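Local coordinates for aldehyde dehydrogenase family protein (Pseudomonas syringae pv. tomato, PDB 6X9L) that is an NAD-dependent dehydrogenase of long-chain aliphatic aldehydes, here holding the dinucleotide together with octanal, at residues Leu242-Ala247 and Val254-Gly259; Ile231-Thr234 and Arg238-Ala241; Gly51-Val56 and Gly219-Ala224. The protein carries 1 engineered substitution. All blocks are in the same frame, centred on the assembly; numbering follows the deposited sequence.

Interaction 1: Leu242-Ala247 and Val254-Gly259; sequences LVAQAA and VTQELG. With NAD (nicotinamide-adenine-dinucleotide), chain D.
With CG1 trans to its backbone N (chi1 170°), Val254 points its CB toward the helix, and its two methyls then meet different alanines: CG2 comes to 3.9 Å from Ala247 CB, while CG1 lies only loosely beside Ala244 CB, at 4.5 Å. Gln256 faces the same way. Its chi1 of -54° sets CG next to the backbone N and the chain then runs out extended, which carries NE2 to 3.8 Å from Ala244 CB. The methyl of Ala244 therefore touches the Gln256 amide and lies loosely beside Val254, one turn before Ala247 takes the second branch of the valine. The amide of Gln256 is held at both ends in this buried place: OE1 accepts a bond from Asn464, and NE2 makes a weak one to the carbonyl of Gly240, a turn earlier in the same helix.

Both segments also reach NAD, at different ends. Leu242, at the start of 242-247, brings CD1 to 3.5 Å from the adenine amino group N6A. Beyond the packed residues of the strand, the carboxamide N7N gives two weak bonds, a bent one of 3.1 Å to Glu257 OE1 and a much straighter but longer one of 3.4 Å to Leu258 O.

The axes of 242-247 and 254-257 run nearly antiparallel (176°), 9.4 Å apart at their closest, as expected for the second half of a beta-alpha-beta unit. Helix 237-247 lies over strand 253-257, which pairs with strands 230-234 and, through Gln256 and Asn464, 463-464; Ala248 of the second subunit packs against Ala244.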
loop_
_atom_site.group_PDB
_atom_site.type_symbol
_atom_site.label_atom_id
_atom_site.label_comp_id
_atom_site.label_asym_id
_atom_site.label_seq_id
_atom_site.Cartn_x
_atom_site.Cartn_y
_atom_site.Cartn_z
ATOM N N LEU A 242 7.861 11.355 5.889
ATOM C CA LEU A 242 7.076 12.268 6.721
ATOM C C LEU A 242 5.597 12.221 6.371
ATOM O O LEU A 242 4.742 12.257 7.268
ATOM C CB LEU A 242 7.578 13.695 6.591
ATOM C CG LEU A 242 8.970 13.951 7.130
ATOM C CD1 LEU A 242 9.317 15.384 6.781
ATOM C CD2 LEU A 242 9.034 13.687 8.645
ATOM N N VAL A 243 5.260 12.132 5.083
ATOM C CA VAL A 243 3.842 12.009 4.767
ATOM C C VAL A 243 3.312 10.653 5.246
ATOM O O VAL A 243 2.231 10.577 5.843
ATOM C CB VAL A 243 3.538 12.262 3.269
ATOM C CG1 VAL A 243 4.713 12.823 2.536
ATOM C CG2 VAL A 243 3.032 11.017 2.585
ATOM N N ALA A 244 4.072 9.568 5.041
ATOM C CA ALA A 244 3.627 8.272 5.551
ATOM C C ALA A 244 3.330 8.345 7.044
ATOM O O ALA A 244 2.273 7.893 7.506
ATOM C CB ALA A 244 4.675 7.200 5.275
ATOM N N GLN A 245 4.260 8.918 7.813
ATOM C CA GLN A 245 4.073 9.053 9.254
ATOM C C GLN A 245 2.882 9.937 9.585
ATOM O O GLN A 245 2.118 9.628 10.504
ATOM C CB GLN A 245 5.336 9.620 9.900
ATOM C CG GLN A 245 6.370 8.571 10.218
ATOM C CD GLN A 245 7.774 9.134 10.260
ATOM O OE1 GLN A 245 7.972 10.344 10.112
ATOM N NE2 GLN A 245 8.760 8.257 10.456
ATOM N N ALA A 246 2.714 11.044 8.855
ATOM C CA ALA A 246 1.589 11.933 9.134
ATOM C C ALA A 246 0.262 11.262 8.828
ATOM O O ALA A 246 -0.737 11.540 9.504
ATOM C CB ALA A 246 1.717 13.240 8.338
ATOM N N ALA A 247 0.244 10.356 7.836
ATOM C CA ALA A 247 -0.966 9.682 7.369
ATOM C C ALA A 247 -1.352 8.452 8.181
ATOM O O ALA A 247 -2.496 8.009 8.095
ATOM C CB ALA A 247 -0.791 9.262 5.912
ATOM N N VAL A 254 -1.438 5.093 1.008
ATOM C CA VAL A 254 -0.243 5.900 0.817
ATOM C C VAL A 254 0.461 5.391 -0.433
ATOM O O VAL A 254 0.847 4.214 -0.504
ATOM C CB VAL A 254 0.685 5.834 2.047
ATOM C CG1 VAL A 254 2.051 6.483 1.746
ATOM C CG2 VAL A 254 0.005 6.473 3.280
ATOM N N THR A 255 0.620 6.266 -1.416
ATOM C CA THR A 255 1.347 5.951 -2.633
ATOM C C THR A 255 2.572 6.853 -2.722
ATOM O O THR A 255 2.456 8.073 -2.569
ATOM C CB THR A 255 0.443 6.123 -3.854
ATOM O OG1 THR A 255 -0.406 4.975 -3.951
ATOM C CG2 THR A 255 1.261 6.239 -5.114
ATOM N N GLN A 256 3.743 6.255 -2.960
ATOM C CA GLN A 256 5.016 6.977 -2.911
ATOM C C GLN A 256 5.917 6.593 -4.076
ATOM O O GLN A 256 6.141 5.410 -4.339
ATOM C CB GLN A 256 5.763 6.718 -1.597
ATOM C CG GLN A 256 4.949 7.008 -0.352
ATOM C CD GLN A 256 5.492 6.276 0.848
ATOM O OE1 GLN A 256 5.354 5.051 0.953
ATOM N NE2 GLN A 256 6.122 7.017 1.762
ATOM N N GLU A 257 6.430 7.605 -4.756
ATOM C CA GLU A 257 7.416 7.484 -5.816
ATOM C C GLU A 257 8.593 8.329 -5.357
ATOM O O GLU A 257 8.506 9.565 -5.360
ATOM C CB GLU A 257 6.866 7.985 -7.144
ATOM C CG GLU A 257 5.614 7.294 -7.628
ATOM C CD GLU A 257 5.936 6.140 -8.556
ATOM O OE1 GLU A 257 7.140 5.961 -8.840
ATOM O OE2 GLU A 257 5.001 5.419 -8.987
ATOM N N LEU A 258 9.686 7.668 -4.946
ATOM C CA LEU A 258 10.787 8.390 -4.313
ATOM C C LEU A 258 12.109 8.276 -5.073
ATOM O O LEU A 258 12.126 8.182 -6.309
ATOM C CB LEU A 258 10.947 7.889 -2.880
ATOM C CG LEU A 258 9.622 7.684 -2.140
ATOM C CD1 LEU A 258 9.903 7.219 -0.742
ATOM C CD2 LEU A 258 8.754 8.956 -2.124
ATOM N N GLY A 259 13.226 8.262 -4.340
ATOM C CA GLY A 259 14.540 8.354 -4.950
ATOM C C GLY A 259 14.958 7.103 -5.707
ATOM O O GLY A 259 14.319 6.050 -5.650
HETATM P PA NAD D . 10.783 16.899 -2.316
HETATM O O1A NAD D . 10.715 15.570 -1.651
HETATM O O2A NAD D . 11.665 17.863 -1.622
HETATM O O5B NAD D . 9.306 17.530 -2.515
HETATM C C5B NAD D . 8.299 16.831 -3.223
HETATM C C4B NAD D . 6.919 17.420 -2.897
HETATM O O4B NAD D . 6.665 17.254 -1.517
HETATM C C3B NAD D . 6.827 18.919 -3.144
HETATM O O3B NAD D . 5.517 19.208 -3.614
HETATM C C2B NAD D . 7.026 19.536 -1.770
HETATM O O2B NAD D . 6.370 20.777 -1.617
HETATM C C1B NAD D . 6.346 18.504 -0.917
HETATM N N9A NAD D . 6.858 18.420 0.444
HETATM C C8A NAD D . 8.118 18.720 0.918
HETATM N N7A NAD D . 8.131 18.416 2.238
HETATM C C5A NAD D . 6.916 17.936 2.594
HETATM C C6A NAD D . 6.393 17.481 3.794
HETATM N N6A NAD D . 7.190 17.320 4.849
HETATM N N1A NAD D . 5.091 17.029 3.826
HETATM C C2A NAD D . 4.315 17.027 2.690
HETATM N N3A NAD D . 4.836 17.478 1.495
HETATM C C4A NAD D . 6.112 17.926 1.467
HETATM O O3 NAD D . 11.151 16.648 -3.864
HETATM P PN NAD D . 12.472 17.081 -4.672
HETATM O O1N NAD D . 13.654 16.403 -4.087
HETATM O O2N NAD D . 12.486 18.543 -4.850
HETATM O O5D NAD D . 11.997 16.322 -6.039
HETATM C C5D NAD D . 12.898 15.473 -6.706
HETATM C C4D NAD D . 12.791 14.071 -6.101
HETATM O O4D NAD D . 11.611 13.438 -6.565
HETATM C C3D NAD D . 13.954 13.204 -6.545
HETATM O O3D NAD D . 14.292 12.328 -5.499
HETATM C C2D NAD D . 13.337 12.384 -7.648
HETATM O O2D NAD D . 14.013 11.163 -7.859
HETATM C C1D NAD D . 11.924 12.174 -7.112
HETATM N N1N NAD D . 11.075 11.751 -8.232
HETATM C C2N NAD D . 10.563 10.483 -8.245
HETATM C C3N NAD D . 9.802 10.050 -9.323
HETATM C C7N NAD D . 9.236 8.666 -9.393
HETATM O O7N NAD D . 8.238 8.442 -10.357
HETATM N N7N NAD D . 9.666 7.687 -8.593
HETATM C C4N NAD D . 9.566 10.908 -10.391
HETATM C C5N NAD D . 10.100 12.189 -10.370
HETATM C C6N NAD D . 10.867 12.600 -9.286
#

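Interaction 2: Ile231-Thr234 and Arg238-Ala241; sequences ISIT and RAGA. With NAD (nicotinamide-adenine-dinucleotide), chain D.
Ile233 is the residue of strand 231-234 that meets the helix, touching Ala239 and Gly240, and its neighbours along the strand show how that one side chain is framed. Ile231, two residues earlier and on the same face, packs on Ala153 and Ile155 of strand 143-155. Ser232 points to the other face, where its OG is hydrogen-bonded to Lys168 NZ. Ile233 then returns to the helix side. Its CG1 is trans to the backbone N (chi1 177°), and the extended chain ends with CD1 at 4.2 Å from Ala239 CB, while the other branch, CG2, lies 4.4 Å from Gly240 CA. Since glycine has no side chain, that methyl rests directly against the helix backbone.

CD1 also reaches the cofactor, 3.7 Å from O4B of the adenine ribose. Thr234 closes the strand: OG1 shares Lys168 with Ser232, and CG2 stands over the plane of the nicotinamide ring, 3.4 Å from C4N, the carbon that takes up hydride in NAD-dependent oxidations.

From the helix, Ala239 CB comes to 3.4 Å from the phosphate oxygen O1A, and Arg238 NH2 lies 3.6 Å from N7A, which sits obliquely to the guanidinium. Ser236, just before the helix, bonds through OG to Ala239 N.

The strand-helix contact is thus wholly apolar and buried. Part of the polar recognition comes from the helix start, at Ser236 N, whose position by the diphosphate would favour the negative charge; Thr156, Glu185 and Glu391 bind NAD as well. Ile233 CD1 and Ala239 CB press methyl groups against the dinucleotide.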
loop_
_atom_site.group_PDB
_atom_site.type_symbol
_atom_site.label_atom_id
_atom_site.label_comp_id
_atom_site.label_asym_id
_atom_site.label_seq_id
_atom_site.Cartn_x
_atom_site.Cartn_y
_atom_site.Cartn_z
ATOM N N ILE A 231 -3.461 9.462 -0.167
ATOM C CA ILE A 231 -2.464 10.462 -0.522
ATOM C C ILE A 231 -1.391 9.792 -1.384
ATOM O O ILE A 231 -0.949 8.671 -1.101
ATOM C CB ILE A 231 -1.830 11.151 0.718
ATOM C CG1 ILE A 231 -0.900 12.285 0.270
ATOM C CG2 ILE A 231 -1.033 10.163 1.573
ATOM C CD1 ILE A 231 -0.686 13.367 1.317
ATOM N N SER A 232 -1.008 10.475 -2.458
ATOM C CA SER A 232 0.019 10.015 -3.377
ATOM C C SER A 232 1.068 11.113 -3.500
ATOM O O SER A 232 0.733 12.274 -3.770
ATOM C CB SER A 232 -0.568 9.674 -4.757
ATOM O OG SER A 232 0.446 9.199 -5.624
ATOM N N ILE A 233 2.326 10.756 -3.284
ATOM C CA ILE A 233 3.408 11.725 -3.314
ATOM C C ILE A 233 4.533 11.196 -4.189
ATOM O O ILE A 233 4.958 10.041 -4.047
ATOM C CB ILE A 233 3.957 12.059 -1.912
ATOM C CG1 ILE A 233 5.141 13.021 -2.065
ATOM C CG2 ILE A 233 4.347 10.778 -1.152
ATOM C CD1 ILE A 233 5.535 13.769 -0.809
ATOM N N THR A 234 5.004 12.059 -5.089
ATOM C CA THR A 234 6.235 11.900 -5.846
ATOM C C THR A 234 7.223 12.961 -5.364
ATOM O O THR A 234 7.006 14.159 -5.581
ATOM C CB THR A 234 5.943 12.043 -7.330
ATOM O OG1 THR A 234 5.068 10.973 -7.723
ATOM C CG2 THR A 234 7.230 12.026 -8.140
ATOM N N ARG A 238 12.949 11.814 2.121
ATOM C CA ARG A 238 12.681 12.523 3.369
ATOM C C ARG A 238 11.213 12.935 3.460
ATOM O O ARG A 238 10.554 12.712 4.486
ATOM C CB ARG A 238 13.588 13.737 3.512
ATOM C CG ARG A 238 13.635 14.261 4.939
ATOM C CD ARG A 238 14.026 15.744 5.006
ATOM N NE ARG A 238 12.841 16.607 5.031
ATOM C CZ ARG A 238 12.317 17.205 3.960
ATOM N NH1 ARG A 238 12.882 17.057 2.762
ATOM N NH2 ARG A 238 11.226 17.953 4.093
ATOM N N ALA A 239 10.672 13.497 2.374
ATOM C CA ALA A 239 9.277 13.929 2.368
ATOM C C ALA A 239 8.327 12.738 2.325
ATOM O O ALA A 239 7.278 12.754 2.979
ATOM C CB ALA A 239 9.019 14.870 1.188
ATOM N N GLY A 240 8.683 11.696 1.571
ATOM C CA GLY A 240 7.820 10.530 1.488
ATOM C C GLY A 240 7.553 9.915 2.847
ATOM O O GLY A 240 6.421 9.540 3.166
ATOM N N ALA A 241 8.594 9.795 3.664
ATOM C CA ALA A 241 8.428 9.152 4.960
ATOM C C ALA A 241 7.620 10.032 5.910
ATOM O O ALA A 241 6.762 9.527 6.648
ATOM C CB ALA A 241 9.797 8.804 5.555
HETATM P PA NAD D . 10.783 16.899 -2.316
HETATM O O1A NAD D . 10.715 15.570 -1.651
HETATM O O2A NAD D . 11.665 17.863 -1.622
HETATM O O5B NAD D . 9.306 17.530 -2.515
HETATM C C5B NAD D . 8.299 16.831 -3.223
HETATM C C4B NAD D . 6.919 17.420 -2.897
HETATM O O4B NAD D . 6.665 17.254 -1.517
HETATM C C3B NAD D . 6.827 18.919 -3.144
HETATM O O3B NAD D . 5.517 19.208 -3.614
HETATM C C2B NAD D . 7.026 19.536 -1.770
HETATM O O2B NAD D . 6.370 20.777 -1.617
HETATM C C1B NAD D . 6.346 18.504 -0.917
HETATM N N9A NAD D . 6.858 18.420 0.444
HETATM C C8A NAD D . 8.118 18.720 0.918
HETATM N N7A NAD D . 8.131 18.416 2.238
HETATM C C5A NAD D . 6.916 17.936 2.594
HETATM C C6A NAD D . 6.393 17.481 3.794
HETATM N N6A NAD D . 7.190 17.320 4.849
HETATM N N1A NAD D . 5.091 17.029 3.826
HETATM C C2A NAD D . 4.315 17.027 2.690
HETATM N N3A NAD D . 4.836 17.478 1.495
HETATM C C4A NAD D . 6.112 17.926 1.467
HETATM O O3 NAD D . 11.151 16.648 -3.864
HETATM P PN NAD D . 12.472 17.081 -4.672
HETATM O O1N NAD D . 13.654 16.403 -4.087
HETATM O O2N NAD D . 12.486 18.543 -4.850
HETATM O O5D NAD D . 11.997 16.322 -6.039
HETATM C C5D NAD D . 12.898 15.473 -6.706
HETATM C C4D NAD D . 12.791 14.071 -6.101
HETATM O O4D NAD D . 11.611 13.438 -6.565
HETATM C C3D NAD D . 13.954 13.204 -6.545
HETATM O O3D NAD D . 14.292 12.328 -5.499
HETATM C C2D NAD D . 13.337 12.384 -7.648
HETATM O O2D NAD D . 14.013 11.163 -7.859
HETATM C C1D NAD D . 11.924 12.174 -7.112
HETATM N N1N NAD D . 11.075 11.751 -8.232
HETATM C C2N NAD D . 10.563 10.483 -8.245
HETATM C C3N NAD D . 9.802 10.050 -9.323
HETATM C C7N NAD D . 9.236 8.666 -9.393
HETATM O O7N NAD D . 8.238 8.442 -10.357
HETATM N N7N NAD D . 9.666 7.687 -8.593
HETATM C C4N NAD D . 9.566 10.908 -10.391
HETATM C C5N NAD D . 10.100 12.189 -10.370
HETATM C C6N NAD D . 10.867 12.600 -9.286
#

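Interaction 3: Gly51-Val56 and Gly219-Ala224; sequences GSAADV and GGAMAA. With NAD (nicotinamide-adenine-dinucleotide), chain D.
Ala221 fits its single methyl between Ala53 and Val56 in a helix-against-helix contact on the nucleotide-binding domain, whose Rossmann-type sheet helix 215-224 flanks. The bump is small and the hollow shallow: Ala221 CB sits 4.0 Å from Ala53 CA and 4.0 Å from Val56 CG1, so residues one turn apart on helix 53-71 form the two walls. The backbones come close here, the CA atoms of Ala53 and Ala221 being 5.4 Å apart, as two alanines permit.

Val56 supplies the larger projection. Its CG1, trans to the backbone N (chi1 163°), slips into the notch between Ala221 CB and Met222 CG, reaching the latter at 3.9 Å, and the Val56 and Met222 side chains cross at about a right angle. Beyond CG the methionine chain bends at chi3 and packs on Val180 and Lys182 of strand 178-182. Gly219, on another face of its helix, brings CA to 3.5 Å from C2A of the adenine.

Ser52 occupies the N-cap of helix 53-71. Asp55 OD2 receives two bonds from it: Ser52 N at 2.9 Å through the anti lone pair, and Ser52 OG at 2.8 Å from above the carboxylate plane, 57° out of it.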
loop_
_atom_site.group_PDB
_atom_site.type_symbol
_atom_site.label_atom_id
_atom_site.label_comp_id
_atom_site.label_asym_id
_atom_site.label_seq_id
_atom_site.Cartn_x
_atom_site.Cartn_y
_atom_site.Cartn_z
ATOM N N GLY A 51 -0.622 28.494 0.694
ATOM C CA GLY A 51 -1.791 28.024 1.398
ATOM C C GLY A 51 -1.517 27.704 2.856
ATOM O O GLY A 51 -0.390 27.460 3.293
ATOM N N SER A 52 -2.596 27.724 3.621
ATOM C CA SER A 52 -2.633 27.354 5.020
ATOM C C SER A 52 -3.431 26.066 5.156
ATOM O O SER A 52 -4.023 25.570 4.191
ATOM C CB SER A 52 -3.260 28.467 5.845
ATOM O OG SER A 52 -4.571 28.738 5.371
ATOM N N ALA A 53 -3.464 25.528 6.372
ATOM C CA ALA A 53 -4.325 24.378 6.618
ATOM C C ALA A 53 -5.784 24.710 6.312
ATOM O O ALA A 53 -6.524 23.862 5.801
ATOM C CB ALA A 53 -4.153 23.902 8.056
ATOM N N ALA A 54 -6.203 25.958 6.566
ATOM C CA ALA A 54 -7.585 26.356 6.299
ATOM C C ALA A 54 -7.910 26.309 4.807
ATOM O O ALA A 54 -9.035 25.965 4.415
ATOM C CB ALA A 54 -7.842 27.759 6.852
ATOM N N ASP A 55 -6.952 26.686 3.960
ATOM C CA ASP A 55 -7.150 26.553 2.522
ATOM C C ASP A 55 -7.280 25.088 2.110
ATOM O O ASP A 55 -8.152 24.735 1.307
ATOM C CB ASP A 55 -5.996 27.225 1.788
ATOM C CG ASP A 55 -5.946 28.703 2.048
ATOM O OD1 ASP A 55 -6.934 29.375 1.689
ATOM O OD2 ASP A 55 -4.942 29.192 2.619
ATOM N N VAL A 56 -6.419 24.222 2.647
ATOM C CA VAL A 56 -6.528 22.797 2.372
ATOM C C VAL A 56 -7.872 22.264 2.853
ATOM O O VAL A 56 -8.428 21.339 2.255
ATOM C CB VAL A 56 -5.342 22.051 3.017
ATOM C CG1 VAL A 56 -5.620 20.565 3.127
ATOM C CG2 VAL A 56 -4.073 22.277 2.227
ATOM N N GLY A 219 1.258 20.283 2.294
ATOM C CA GLY A 219 1.400 18.831 2.267
ATOM C C GLY A 219 1.157 18.174 3.615
ATOM O O GLY A 219 0.571 17.090 3.688
ATOM N N GLY A 220 1.621 18.804 4.700
ATOM C CA GLY A 220 1.383 18.235 6.014
ATOM C C GLY A 220 -0.093 18.202 6.362
ATOM O O GLY A 220 -0.605 17.192 6.868
ATOM N N ALA A 221 -0.793 19.312 6.096
ATOM C CA ALA A 221 -2.234 19.361 6.297
ATOM C C ALA A 221 -2.933 18.248 5.531
ATOM O O ALA A 221 -3.847 17.607 6.062
ATOM C CB ALA A 221 -2.779 20.725 5.882
ATOM N N MET A 222 -2.526 18.007 4.283
ATOM C CA MET A 222 -3.163 16.962 3.485
ATOM C C MET A 222 -2.910 15.584 4.089
ATOM O O MET A 222 -3.843 14.788 4.270
ATOM C CB MET A 222 -2.657 17.014 2.038
ATOM C CG MET A 222 -3.287 18.113 1.184
ATOM S SD MET A 222 -2.167 18.703 -0.107
ATOM C CE MET A 222 -2.642 17.794 -1.563
ATOM N N ALA A 223 -1.645 15.296 4.431
ATOM C CA ALA A 223 -1.293 13.977 4.950
ATOM C C ALA A 223 -2.084 13.643 6.205
ATOM O O ALA A 223 -2.399 12.469 6.450
ATOM C CB ALA A 223 0.212 13.900 5.225
ATOM N N ALA A 224 -2.436 14.660 6.992
ATOM C CA ALA A 224 -3.120 14.468 8.259
ATOM C C ALA A 224 -4.625 14.684 8.192
ATOM O O ALA A 224 -5.299 14.536 9.214
ATOM C CB ALA A 224 -2.540 15.406 9.320
HETATM P PA NAD D . 10.783 16.899 -2.316
HETATM O O1A NAD D . 10.715 15.570 -1.651
HETATM O O2A NAD D . 11.665 17.863 -1.622
HETATM O O5B NAD D . 9.306 17.530 -2.515
HETATM C C5B NAD D . 8.299 16.831 -3.223
HETATM C C4B NAD D . 6.919 17.420 -2.897
HETATM O O4B NAD D . 6.665 17.254 -1.517
HETATM C C3B NAD D . 6.827 18.919 -3.144
HETATM O O3B NAD D . 5.517 19.208 -3.614
HETATM C C2B NAD D . 7.026 19.536 -1.770
HETATM O O2B NAD D . 6.370 20.777 -1.617
HETATM C C1B NAD D . 6.346 18.504 -0.917
HETATM N N9A NAD D . 6.858 18.420 0.444
HETATM C C8A NAD D . 8.118 18.720 0.918
HETATM N N7A NAD D . 8.131 18.416 2.238
HETATM C C5A NAD D . 6.916 17.936 2.594
HETATM C C6A NAD D . 6.393 17.481 3.794
HETATM N N6A NAD D . 7.190 17.320 4.849
HETATM N N1A NAD D . 5.091 17.029 3.826
HETATM C C2A NAD D . 4.315 17.027 2.690
HETATM N N3A NAD D . 4.836 17.478 1.495
HETATM C C4A NAD D . 6.112 17.926 1.467
HETATM O O3 NAD D . 11.151 16.648 -3.864
HETATM P PN NAD D . 12.472 17.081 -4.672
HETATM O O1N NAD D . 13.654 16.403 -4.087
HETATM O O2N NAD D . 12.486 18.543 -4.850
HETATM O O5D NAD D . 11.997 16.322 -6.039
HETATM C C5D NAD D . 12.898 15.473 -6.706
HETATM C C4D NAD D . 12.791 14.071 -6.101
HETATM O O4D NAD D . 11.611 13.438 -6.565
HETATM C C3D NAD D . 13.954 13.204 -6.545
HETATM O O3D NAD D . 14.292 12.328 -5.499
HETATM C C2D NAD D . 13.337 12.384 -7.648
HETATM O O2D NAD D . 14.013 11.163 -7.859
HETATM C C1D NAD D . 11.924 12.174 -7.112
HETATM N N1N NAD D . 11.075 11.751 -8.232
HETATM C C2N NAD D . 10.563 10.483 -8.245
HETATM C C3N NAD D . 9.802 10.050 -9.323
HETATM C C7N NAD D . 9.236 8.666 -9.393
HETATM O O7N NAD D . 8.238 8.442 -10.357
HETATM N N7N NAD D . 9.666 7.687 -8.593
HETATM C C4N NAD D . 9.566 10.908 -10.391
HETATM C C5N NAD D . 10.100 12.189 -10.370
HETATM C C6N NAD D . 10.867 12.600 -9.286
#

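From the N terminus, the segment 51-56 waits longest for its partner: interaction 3 closes over 162 intervening residues, bringing the start of helix 53-71 onto helix 215-224. The chain then passes into strand 230-234, and interaction 2 closes the short connection, three residues between the segments, into helix 237-247. Interaction 1 follows, closing the six-residue return from that helix to strand 253-257. The three are in series, neither nesting nor crossing. Interactions 1 and 2 share helix 237-247 and pack it on two neighbouring strands, 253-257 and 230-234, of one sheet, making a complete beta-alpha-beta unit. Ala223 links interaction 3 to both, touching Ala246 and Ile231, and all three contacts border NAD.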